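Actin-related protein 8 (Homo sapiens, PDB 4FO0) binds ATP with only low basal ATPase activity, does not polymerise, and serves as a proposed core subunit of the INO80 chromatin-remodelling complex. Local coordinates at residues E64-P69 / E73-G78; I205-N210 / G266-N271; E317-L322 / Q330-Q335. All blocks are in the same frame, centred on the assembly; numbering follows the deposited sequence.

Contact 1: E64-P69 / E73-G78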
loop_
_atom_site.group_PDB
_atom_site.type_symbol
_atom_site.label_atom_id
_atom_site.label_comp_id
_atom_site.label_asym_id
_atom_site.label_seq_id
_atom_site.Cartn_x
_atom_site.Cartn_y
_atom_site.Cartn_z
ATOM N N GLU A 64 11.996 -1.803 -12.206
ATOM C CA GLU A 64 12.531 -2.484 -13.385
ATOM C C GLU A 64 11.489 -2.681 -14.481
ATOM O O GLU A 64 10.318 -2.935 -14.207
ATOM C CB GLU A 64 13.078 -3.858 -13.013
ATOM C CG GLU A 64 14.446 -3.870 -12.381
ATOM C CD GLU A 64 14.793 -5.254 -11.850
ATOM O OE1 GLU A 64 15.435 -5.346 -10.777
ATOM O OE2 GLU A 64 14.409 -6.254 -12.502
ATOM N N GLY A 65 11.932 -2.591 -15.729
ATOM C CA GLY A 65 11.091 -2.949 -16.852
ATOM C C GLY A 65 10.279 -1.817 -17.464
ATOM O O GLY A 65 9.506 -2.057 -18.385
ATOM N N LEU A 66 10.444 -0.591 -16.969
ATOM C CA LEU A 66 9.692 0.539 -17.510
ATOM C C LEU A 66 10.233 1.026 -18.850
ATOM O O LEU A 66 9.536 1.734 -19.578
ATOM C CB LEU A 66 9.664 1.706 -16.528
ATOM C CG LEU A 66 8.797 1.527 -15.290
ATOM C CD1 LEU A 66 8.849 2.801 -14.481
ATOM C CD2 LEU A 66 7.363 1.168 -15.671
ATOM N N ASN A 67 11.474 0.663 -19.170
ATOM C CA ASN A 67 12.104 1.152 -20.396
ATOM C C ASN A 67 12.626 0.074 -21.328
ATOM O O ASN A 67 13.610 0.281 -22.027
ATOM C CB ASN A 67 13.222 2.147 -20.082
ATOM C CG ASN A 67 12.695 3.438 -19.482
ATOM O OD1 ASN A 67 11.946 4.179 -20.130
ATOM N ND2 ASN A 67 13.082 3.716 -18.235
ATOM N N LYS A 68 11.973 -1.080 -21.344
ATOM C CA LYS A 68 12.260 -2.063 -22.372
ATOM C C LYS A 68 11.834 -1.486 -23.727
ATOM O O LYS A 68 11.103 -0.499 -23.783
ATOM C CB LYS A 68 11.507 -3.360 -22.089
ATOM C CG LYS A 68 11.822 -3.987 -20.765
ATOM C CD LYS A 68 13.286 -4.329 -20.657
ATOM C CE LYS A 68 13.539 -5.229 -19.458
ATOM N NZ LYS A 68 14.894 -5.844 -19.503
ATOM N N PRO A 69 12.303 -2.093 -24.826
ATOM C CA PRO A 69 11.876 -1.686 -26.172
ATOM C C PRO A 69 10.355 -1.686 -26.342
ATOM O O PRO A 69 9.789 -0.828 -27.028
ATOM C CB PRO A 69 12.504 -2.754 -27.058
ATOM C CG PRO A 69 13.751 -3.144 -26.313
ATOM C CD PRO A 69 13.394 -3.084 -24.862
ATOM N N GLU A 73 5.205 1.102 -26.482
ATOM C CA GLU A 73 4.052 0.586 -27.208
ATOM C C GLU A 73 2.997 -0.004 -26.276
ATOM O O GLU A 73 1.809 0.279 -26.423
ATOM C CB GLU A 73 4.477 -0.465 -28.221
ATOM C CG GLU A 73 3.302 -1.212 -28.824
ATOM C CD GLU A 73 3.556 -1.661 -30.253
ATOM O OE1 GLU A 73 4.737 -1.903 -30.599
ATOM O OE2 GLU A 73 2.569 -1.761 -31.026
ATOM N N GLN A 74 3.436 -0.830 -25.327
ATOM C CA GLN A 74 2.534 -1.456 -24.361
ATOM C C GLN A 74 1.737 -0.404 -23.603
ATOM O O GLN A 74 0.524 -0.516 -23.423
ATOM C CB GLN A 74 3.322 -2.329 -23.384
ATOM C CG GLN A 74 2.464 -3.127 -22.398
ATOM C CD GLN A 74 3.288 -4.128 -21.602
ATOM O OE1 GLN A 74 3.481 -3.973 -20.406
ATOM N NE2 GLN A 74 3.788 -5.153 -22.276
ATOM N N ARG A 75 2.438 0.632 -23.179
ATOM C CA ARG A 75 1.831 1.768 -22.503
ATOM C C ARG A 75 0.726 2.386 -23.383
ATOM O O ARG A 75 -0.427 2.514 -22.956
ATOM C CB ARG A 75 2.946 2.761 -22.170
ATOM C CG ARG A 75 2.606 3.893 -21.237
ATOM C CD ARG A 75 3.886 4.663 -20.891
ATOM N NE ARG A 75 4.760 3.853 -20.048
ATOM C CZ ARG A 75 6.006 3.500 -20.355
ATOM N NH1 ARG A 75 6.552 3.908 -21.508
ATOM N NH2 ARG A 75 6.704 2.742 -19.497
ATOM N N GLN A 76 1.083 2.750 -24.612
ATOM C CA GLN A 76 0.129 3.212 -25.627
ATOM C C GLN A 76 -1.146 2.360 -25.751
ATOM O O GLN A 76 -2.271 2.873 -25.726
ATOM C CB GLN A 76 0.811 3.216 -26.997
ATOM C CG GLN A 76 1.859 4.274 -27.168
ATOM C CD GLN A 76 1.296 5.642 -26.895
ATOM O OE1 GLN A 76 0.512 5.818 -25.961
ATOM N NE2 GLN A 76 1.673 6.620 -27.716
ATOM N N ASN A 77 -0.961 1.057 -25.925
ATOM C CA ASN A 77 -2.084 0.179 -26.185
ATOM C C ASN A 77 -2.984 0.052 -24.976
ATOM O O ASN A 77 -4.205 -0.055 -25.111
ATOM C CB ASN A 77 -1.603 -1.185 -26.688
ATOM C CG ASN A 77 -0.803 -1.083 -27.994
ATOM O OD1 ASN A 77 -1.094 -0.260 -28.887
ATOM N ND2 ASN A 77 0.223 -1.918 -28.101
ATOM N N GLY A 78 -2.376 0.078 -23.790
ATOM C CA GLY A 78 -3.124 0.082 -22.544
ATOM C C GLY A 78 -3.982 1.332 -22.406
ATOM O O GLY A 78 -5.150 1.270 -21.995
#
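One hydrogen bond, from the guanidinium of R75 to the backbone carbonyl of L66, carries this contact. The E64 side chain packs on Q372, and next to it G65, where the chain swings through a positive phi that suits glycine, is tied by a backbone hydrogen bond to V370 nearby.

L66 follows, buried, with its CA 9.4 Å from the CA of R75. Its O takes the bond from R75 NH2 at 3.0 Å, and the bond is nearly straight (163° at the hydrogen). The donor lies in the carbonyl plane on one lone pair, and L66 O in turn sits close to the guanidinium plane, so the group is met at its edge. R75 spans the distance by first running out extended from the helix, CG anti to the backbone N (chi1 -169°), and then bending at chi3 (-69°), which turns NH2 onto the carbonyl. The leucine side chain crosses the arginine at about a right angle, L66 CD2 stopping 4.2 Å from R75 NH2. Beyond the segments, L66 leans on I369 and R285, and R75 on W289.

The backbone N of K68 makes a weak hydrogen bond to S71 OG, an atom that G65 O also reaches weakly, and P69 then leads into helix 71-88. R75 projects from the first turns of that helix, so the contact is a short-range one: an arginine near the start of an actin-family helix bonds back to a backbone carbonyl of the loop that leads into it, with three residues between the two segments.

Contact 2: I205-N210 / G266-N271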
loop_
_atom_site.group_PDB
_atom_site.type_symbol
_atom_site.label_atom_id
_atom_site.label_comp_id
_atom_site.label_asym_id
_atom_site.label_seq_id
_atom_site.Cartn_x
_atom_site.Cartn_y
_atom_site.Cartn_z
ATOM N N ILE A 205 0.868 -10.398 8.396
ATOM C CA ILE A 205 1.708 -10.777 7.278
ATOM C C ILE A 205 0.881 -10.857 6.003
ATOM O O ILE A 205 -0.341 -10.972 6.053
ATOM C CB ILE A 205 2.399 -12.124 7.520
ATOM C CG1 ILE A 205 1.382 -13.265 7.521
ATOM C CG2 ILE A 205 3.141 -12.103 8.815
ATOM C CD1 ILE A 205 2.023 -14.613 7.600
ATOM N N PRO A 206 1.553 -10.805 4.851
ATOM C CA PRO A 206 0.843 -10.858 3.571
ATOM C C PRO A 206 0.027 -12.138 3.455
ATOM O O PRO A 206 0.348 -13.157 4.062
ATOM C CB PRO A 206 1.969 -10.882 2.536
ATOM C CG PRO A 206 3.202 -10.368 3.269
ATOM C CD PRO A 206 3.019 -10.805 4.694
ATOM N N ASP A 207 -1.027 -12.067 2.661
ATOM C CA ASP A 207 -1.872 -13.212 2.374
ATOM C C ASP A 207 -1.070 -14.374 1.769
ATOM O O ASP A 207 -1.142 -15.506 2.249
ATOM C CB ASP A 207 -2.973 -12.757 1.423
ATOM C CG ASP A 207 -4.141 -13.692 1.408
ATOM O OD1 ASP A 207 -4.473 -14.228 2.488
ATOM O OD2 ASP A 207 -4.718 -13.891 0.317
ATOM N N ILE A 208 -0.329 -14.083 0.698
ATOM C CA ILE A 208 0.713 -14.970 0.172
ATOM C C ILE A 208 2.036 -14.522 0.799
ATOM O O ILE A 208 2.544 -13.440 0.498
ATOM C CB ILE A 208 0.793 -14.890 -1.374
ATOM C CG1 ILE A 208 -0.502 -15.388 -2.009
ATOM C CG2 ILE A 208 1.937 -15.704 -1.917
ATOM C CD1 ILE A 208 -0.626 -15.049 -3.477
ATOM N N TYR A 209 2.581 -15.343 1.692
ATOM C CA TYR A 209 3.748 -14.951 2.488
ATOM C C TYR A 209 4.942 -15.827 2.162
ATOM O O TYR A 209 4.808 -16.879 1.569
ATOM C CB TYR A 209 3.447 -15.057 3.998
ATOM C CG TYR A 209 2.853 -16.392 4.364
ATOM C CD1 TYR A 209 1.475 -16.574 4.399
ATOM C CD2 TYR A 209 3.665 -17.487 4.611
ATOM C CE1 TYR A 209 0.925 -17.811 4.699
ATOM C CE2 TYR A 209 3.120 -18.730 4.911
ATOM C CZ TYR A 209 1.754 -18.881 4.954
ATOM O OH TYR A 209 1.220 -20.106 5.248
ATOM N N ASN A 210 6.118 -15.385 2.568
ATOM C CA ASN A 210 7.306 -16.175 2.377
ATOM C C ASN A 210 7.701 -16.816 3.709
ATOM O O ASN A 210 8.059 -16.112 4.657
ATOM C CB ASN A 210 8.405 -15.271 1.839
ATOM C CG ASN A 210 9.735 -15.975 1.715
ATOM O OD1 ASN A 210 10.136 -16.745 2.595
ATOM N ND2 ASN A 210 10.442 -15.704 0.618
ATOM N N GLY A 266 -12.479 -16.417 8.918
ATOM C CA GLY A 266 -11.104 -16.466 9.390
ATOM C C GLY A 266 -10.200 -17.322 8.516
ATOM O O GLY A 266 -9.051 -17.606 8.868
ATOM N N VAL A 267 -10.705 -17.737 7.363
ATOM C CA VAL A 267 -9.885 -18.556 6.487
ATOM C C VAL A 267 -9.759 -17.979 5.084
ATOM O O VAL A 267 -10.749 -17.799 4.371
ATOM C CB VAL A 267 -10.433 -19.978 6.391
ATOM C CG1 VAL A 267 -9.485 -20.847 5.599
ATOM C CG2 VAL A 267 -10.636 -20.533 7.774
ATOM N N SER A 268 -8.524 -17.681 4.698
ATOM C CA SER A 268 -8.235 -17.294 3.329
ATOM C C SER A 268 -8.087 -18.556 2.494
ATOM O O SER A 268 -7.233 -19.401 2.772
ATOM C CB SER A 268 -6.953 -16.469 3.269
ATOM O OG SER A 268 -6.592 -16.229 1.923
ATOM N N HIS A 269 -8.923 -18.701 1.477
ATOM C CA HIS A 269 -8.852 -19.897 0.650
ATOM C C HIS A 269 -7.690 -19.825 -0.331
ATOM O O HIS A 269 -7.721 -19.034 -1.275
ATOM C CB HIS A 269 -10.181 -20.121 -0.070
ATOM C CG HIS A 269 -11.323 -20.377 0.864
ATOM N ND1 HIS A 269 -11.232 -21.253 1.926
ATOM C CD2 HIS A 269 -12.577 -19.866 0.903
ATOM C CE1 HIS A 269 -12.381 -21.269 2.579
ATOM N NE2 HIS A 269 -13.214 -20.438 1.977
ATOM N N ARG A 270 -6.667 -20.647 -0.094
ATOM C CA ARG A 270 -5.454 -20.666 -0.925
ATOM C C ARG A 270 -5.724 -20.541 -2.418
ATOM O O ARG A 270 -5.069 -19.763 -3.112
ATOM C CB ARG A 270 -4.672 -21.959 -0.710
ATOM C CG ARG A 270 -3.946 -22.074 0.599
ATOM C CD ARG A 270 -3.147 -23.361 0.611
ATOM N NE ARG A 270 -2.379 -23.521 1.841
ATOM C CZ ARG A 270 -1.096 -23.197 1.966
ATOM N NH1 ARG A 270 -0.430 -22.694 0.926
ATOM N NH2 ARG A 270 -0.480 -23.384 3.131
ATOM N N ASN A 271 -6.668 -21.337 -2.913
ATOM C CA ASN A 271 -6.962 -21.369 -4.338
ATOM C C ASN A 271 -7.483 -20.054 -4.885
ATOM O O ASN A 271 -7.571 -19.870 -6.096
ATOM C CB ASN A 271 -7.969 -22.476 -4.652
ATOM C CG ASN A 271 -7.375 -23.858 -4.505
ATOM O OD1 ASN A 271 -6.147 -24.028 -4.483
ATOM N ND2 ASN A 271 -8.241 -24.862 -4.409
#
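D207 and S268 mark the closest backbone approach here, their CA atoms 7.6 Å apart; no backbone hydrogen bond joins the segments, and side chains bridge the gap. The segment 205-210 leaves its strand at I205, takes helical angles for one residue at D207 and straightens again through I208 and Y209. Across from it, V267 to H269 run extended before the chain turns at R270.

The central bond runs from S268 OG to D207 OD1 at 3.0 Å. It uses the syn lone pair of OD1, on the side of the other carboxylate oxygen, which explains why D207 OD2 is only 3.4 Å from S268 OG. Both side chains are set with their outer group anti to the backbone N; in D207 (chi1 -161°) this swings the carboxylate across toward the serine. The same OD1 takes a second hydrogen bond from the side chain of S236, while R273 NE bonds to S268 OG and forms a long, weak ion pair with OD1. The buried D207 and S268 thus form a polar cluster with R273.

Y209 adds a looser touch. Its OH comes 4.3 Å from R270 NH2, approaching the guanidinium obliquely and without a bond; the hydroxyl is hydrogen-bonded instead to O of W593, an oxygen of the chain's C-terminal carboxylate.

The two loops belong to the central sheets of the two halves of the actin-type (ASKHA) fold, between which the nucleotide binds. I205 ends strand 200-205, paired with strand 229-234, and N210 caps helix 211-225 through the backbone N of H213. On the other side, S268 rests on C261 and V263 of strand 258-264, in the loop before strand 274-276.

Contact 3: E317-L322 / Q330-Q335; sequences ETFCHL and QDHEFQ. With ATP (adenosine-5'-triphosphate), chain C.
F319 lays one face of its ring against the side chain of H332, with H332 CG about 4.0 Å above the plane and offset toward the rim. The two rings are oblique, centroids 4.7 Å apart and planes at 42°, and the side chains slide past each other in opposite directions. F319 CZ reaches H332 CB at 3.8 Å, and past the histidine it meets the backbone: E333 O sits at the edge of the phenyl ring, close to its plane. F334 CB makes a looser apolar touch. The polar end of H332 looks elsewhere, its NE2 bonded to K354 NZ.

In the actin fold of this chain, F319 packs the last turn of helix 306-319 against strand 330-336, an outer strand of a three-stranded antiparallel sheet; F348 of the middle strand and F287 of helix 280-293 also touch the phenylalanine.

Two residues earlier, E317 serves the nucleotide. Its CG passes over the adenine face, 3.5 Å from ATP C5, and the chain, extended beyond CG (chi2 157°), brings OE2 within 2.8 Å of ATP O2', which donates a hydrogen bond to it. K316 NZ bonds to the ATP as well.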
loop_
_atom_site.group_PDB
_atom_site.type_symbol
_atom_site.label_atom_id
_atom_site.label_comp_id
_atom_site.label_asym_id
_atom_site.label_seq_id
_atom_site.Cartn_x
_atom_site.Cartn_y
_atom_site.Cartn_z
ATOM N N GLU A 317 -3.439 12.103 -5.228
ATOM C CA GLU A 317 -4.479 11.953 -4.214
ATOM C C GLU A 317 -5.443 13.108 -4.215
ATOM O O GLU A 317 -6.582 12.983 -3.750
ATOM C CB GLU A 317 -3.882 11.806 -2.842
ATOM C CG GLU A 317 -3.049 10.577 -2.693
ATOM C CD GLU A 317 -2.044 10.720 -1.581
ATOM O OE1 GLU A 317 -1.933 11.839 -1.025
ATOM O OE2 GLU A 317 -1.364 9.716 -1.277
ATOM N N THR A 318 -4.987 14.224 -4.766
ATOM C CA THR A 318 -5.796 15.437 -4.831
ATOM C C THR A 318 -6.664 15.499 -6.085
ATOM O O THR A 318 -7.834 15.873 -6.024
ATOM C CB THR A 318 -4.901 16.672 -4.757
ATOM O OG1 THR A 318 -4.267 16.691 -3.478
ATOM C CG2 THR A 318 -5.698 17.924 -4.921
ATOM N N PHE A 319 -6.096 15.095 -7.212
ATOM C CA PHE A 319 -6.749 15.273 -8.501
ATOM C C PHE A 319 -7.435 14.053 -9.106
ATOM O O PHE A 319 -8.507 14.172 -9.688
ATOM C CB PHE A 319 -5.737 15.813 -9.486
ATOM C CG PHE A 319 -5.239 17.159 -9.121
ATOM C CD1 PHE A 319 -6.023 17.997 -8.352
ATOM C CD2 PHE A 319 -3.995 17.594 -9.539
ATOM C CE1 PHE A 319 -5.580 19.246 -8.002
ATOM C CE2 PHE A 319 -3.548 18.846 -9.203
ATOM C CZ PHE A 319 -4.342 19.670 -8.426
ATOM N N CYS A 320 -6.808 12.893 -8.990
ATOM C CA CYS A 320 -7.334 11.674 -9.586
ATOM C C CYS A 320 -8.696 11.273 -9.013
ATOM O O CYS A 320 -8.966 11.442 -7.821
ATOM C CB CYS A 320 -6.303 10.549 -9.454
ATOM S SG CYS A 320 -4.855 10.856 -10.523
ATOM N N HIS A 321 -9.563 10.761 -9.879
ATOM C CA HIS A 321 -10.907 10.350 -9.469
ATOM C C HIS A 321 -11.350 9.214 -10.376
ATOM O O HIS A 321 -10.763 9.017 -11.442
ATOM C CB HIS A 321 -11.888 11.524 -9.586
ATOM C CG HIS A 321 -12.068 12.018 -10.992
ATOM N ND1 HIS A 321 -13.025 11.508 -11.844
ATOM C CD2 HIS A 321 -11.394 12.955 -11.702
ATOM C CE1 HIS A 321 -12.937 12.116 -13.014
ATOM N NE2 HIS A 321 -11.960 13.001 -12.953
ATOM N N LEU A 322 -12.370 8.469 -9.956
ATOM C CA LEU A 322 -13.003 7.465 -10.821
ATOM C C LEU A 322 -14.477 7.801 -11.071
ATOM O O LEU A 322 -15.354 6.938 -10.993
ATOM C CB LEU A 322 -12.876 6.069 -10.224
ATOM C CG LEU A 322 -11.478 5.464 -10.232
ATOM C CD1 LEU A 322 -11.405 4.271 -9.285
ATOM C CD2 LEU A 322 -11.102 5.049 -11.637
ATOM N N GLN A 330 -10.366 21.336 -16.471
ATOM C CA GLN A 330 -10.600 22.071 -15.231
ATOM C C GLN A 330 -9.368 22.859 -14.840
ATOM O O GLN A 330 -8.223 22.460 -15.104
ATOM C CB GLN A 330 -10.963 21.138 -14.076
ATOM C CG GLN A 330 -12.422 21.159 -13.671
ATOM C CD GLN A 330 -13.266 20.204 -14.505
ATOM O OE1 GLN A 330 -13.400 19.029 -14.166
ATOM N NE2 GLN A 330 -13.837 20.706 -15.604
ATOM N N ASP A 331 -9.604 23.986 -14.192
ATOM C CA ASP A 331 -8.506 24.783 -13.680
ATOM C C ASP A 331 -8.190 24.366 -12.257
ATOM O O ASP A 331 -9.073 24.329 -11.396
ATOM C CB ASP A 331 -8.824 26.267 -13.795
ATOM C CG ASP A 331 -8.653 26.779 -15.215
ATOM O OD1 ASP A 331 -7.661 26.391 -15.870
ATOM O OD2 ASP A 331 -9.514 27.550 -15.684
ATOM N N HIS A 332 -6.932 23.994 -12.042
ATOM C CA HIS A 332 -6.453 23.533 -10.742
ATOM C C HIS A 332 -5.231 24.323 -10.282
ATOM O O HIS A 332 -4.549 24.990 -11.072
ATOM C CB HIS A 332 -6.072 22.055 -10.810
ATOM C CG HIS A 332 -7.197 21.150 -11.202
ATOM N ND1 HIS A 332 -8.178 20.757 -10.316
ATOM C CD2 HIS A 332 -7.487 20.545 -12.380
ATOM C CE1 HIS A 332 -9.027 19.954 -10.933
ATOM N NE2 HIS A 332 -8.631 19.811 -12.186
ATOM N N GLU A 333 -4.937 24.243 -8.997
ATOM C CA GLU A 333 -3.678 24.794 -8.539
ATOM C C GLU A 333 -3.090 23.872 -7.501
ATOM O O GLU A 333 -3.817 23.146 -6.821
ATOM C CB GLU A 333 -3.870 26.189 -7.962
ATOM C CG GLU A 333 -4.654 26.216 -6.666
ATOM C CD GLU A 333 -5.029 27.632 -6.251
ATOM O OE1 GLU A 333 -5.512 27.803 -5.102
ATOM O OE2 GLU A 333 -4.842 28.563 -7.081
ATOM N N PHE A 334 -1.771 23.886 -7.394
ATOM C CA PHE A 334 -1.112 23.112 -6.361
ATOM C C PHE A 334 0.108 23.851 -5.846
ATOM O O PHE A 334 0.648 24.732 -6.526
ATOM C CB PHE A 334 -0.737 21.720 -6.886
ATOM C CG PHE A 334 0.320 21.722 -7.967
ATOM C CD1 PHE A 334 -0.024 21.894 -9.298
ATOM C CD2 PHE A 334 1.656 21.514 -7.653
ATOM C CE1 PHE A 334 0.952 21.883 -10.303
ATOM C CE2 PHE A 334 2.639 21.495 -8.651
ATOM C CZ PHE A 334 2.286 21.670 -9.977
ATOM N N GLN A 335 0.537 23.485 -4.643
ATOM C CA GLN A 335 1.720 24.080 -4.022
ATOM C C GLN A 335 2.957 23.194 -4.109
ATOM O O GLN A 335 2.860 21.973 -4.197
ATOM C CB GLN A 335 1.445 24.366 -2.550
ATOM C CG GLN A 335 0.342 25.369 -2.304
ATOM C CD GLN A 335 0.261 25.780 -0.846
ATOM O OE1 GLN A 335 1.115 25.413 -0.034
ATOM N NE2 GLN A 335 -0.766 26.545 -0.504
HETATM P PG ATP C . 1.723 -2.230 0.185
HETATM O O1G ATP C . 0.420 -2.685 0.783
HETATM O O2G ATP C . 2.960 -2.845 0.792
HETATM O O3G ATP C . 1.764 -2.186 -1.328
HETATM P PB ATP C . 1.301 0.041 1.948
HETATM O O1B ATP C . 2.420 0.979 2.315
HETATM O O2B ATP C . 0.638 -0.897 2.946
HETATM O O3B ATP C . 1.817 -0.691 0.612
HETATM P PA ATP C . -1.011 1.714 1.937
HETATM O O1A ATP C . -0.381 2.643 2.943
HETATM O O2A ATP C . -2.153 0.802 2.303
HETATM O O3A ATP C . 0.166 0.909 1.215
HETATM O "O5'" ATP C . -1.488 2.618 0.711
HETATM C "C5'" ATP C . -0.553 3.545 0.183
HETATM C "C4'" ATP C . -1.101 4.081 -1.116
HETATM O "O4'" ATP C . -2.355 4.684 -0.834
HETATM C "C3'" ATP C . -0.225 5.162 -1.727
HETATM O "O3'" ATP C . -0.005 4.876 -3.113
HETATM C "C2'" ATP C . -1.038 6.424 -1.577
HETATM O "O2'" ATP C . -0.822 7.353 -2.628
HETATM C "C1'" ATP C . -2.436 5.861 -1.628
HETATM N N9 ATP C . -3.415 6.843 -1.137
HETATM C C8 ATP C . -3.502 7.320 0.112
HETATM N N7 ATP C . -4.512 8.217 0.210
HETATM C C5 ATP C . -5.083 8.313 -0.997
HETATM C C6 ATP C . -6.190 9.087 -1.579
HETATM N N6 ATP C . -6.896 9.944 -0.799
HETATM N N1 ATP C . -6.461 8.899 -2.898
HETATM C C2 ATP C . -5.756 8.047 -3.668
HETATM N N3 ATP C . -4.724 7.317 -3.196
HETATM C C4 ATP C . -4.352 7.406 -1.892
#

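The three contacts touch one another nowhere. Contacts 1 and 3 are the closest pair, centres 26 Å and nearest atoms about 13 Å apart, and they share a neighbour: helix 280-293 meets L66 and R75 with R285 and W289, and F319 with F287. Contacts 1 and 2 lie 31 Å apart between centres. Contact 2 lies across the chain's centre from contact 3, 36 Å between centres. The nucleotide lies between these two: contact 3 holds its ribose directly through E317, whereas the D207 side chain of contact 2 stays about 11 Å from ATP, about 10 Å from the magnesium ion and about 8 Å from the side chain of D252, an ATP-binding residue.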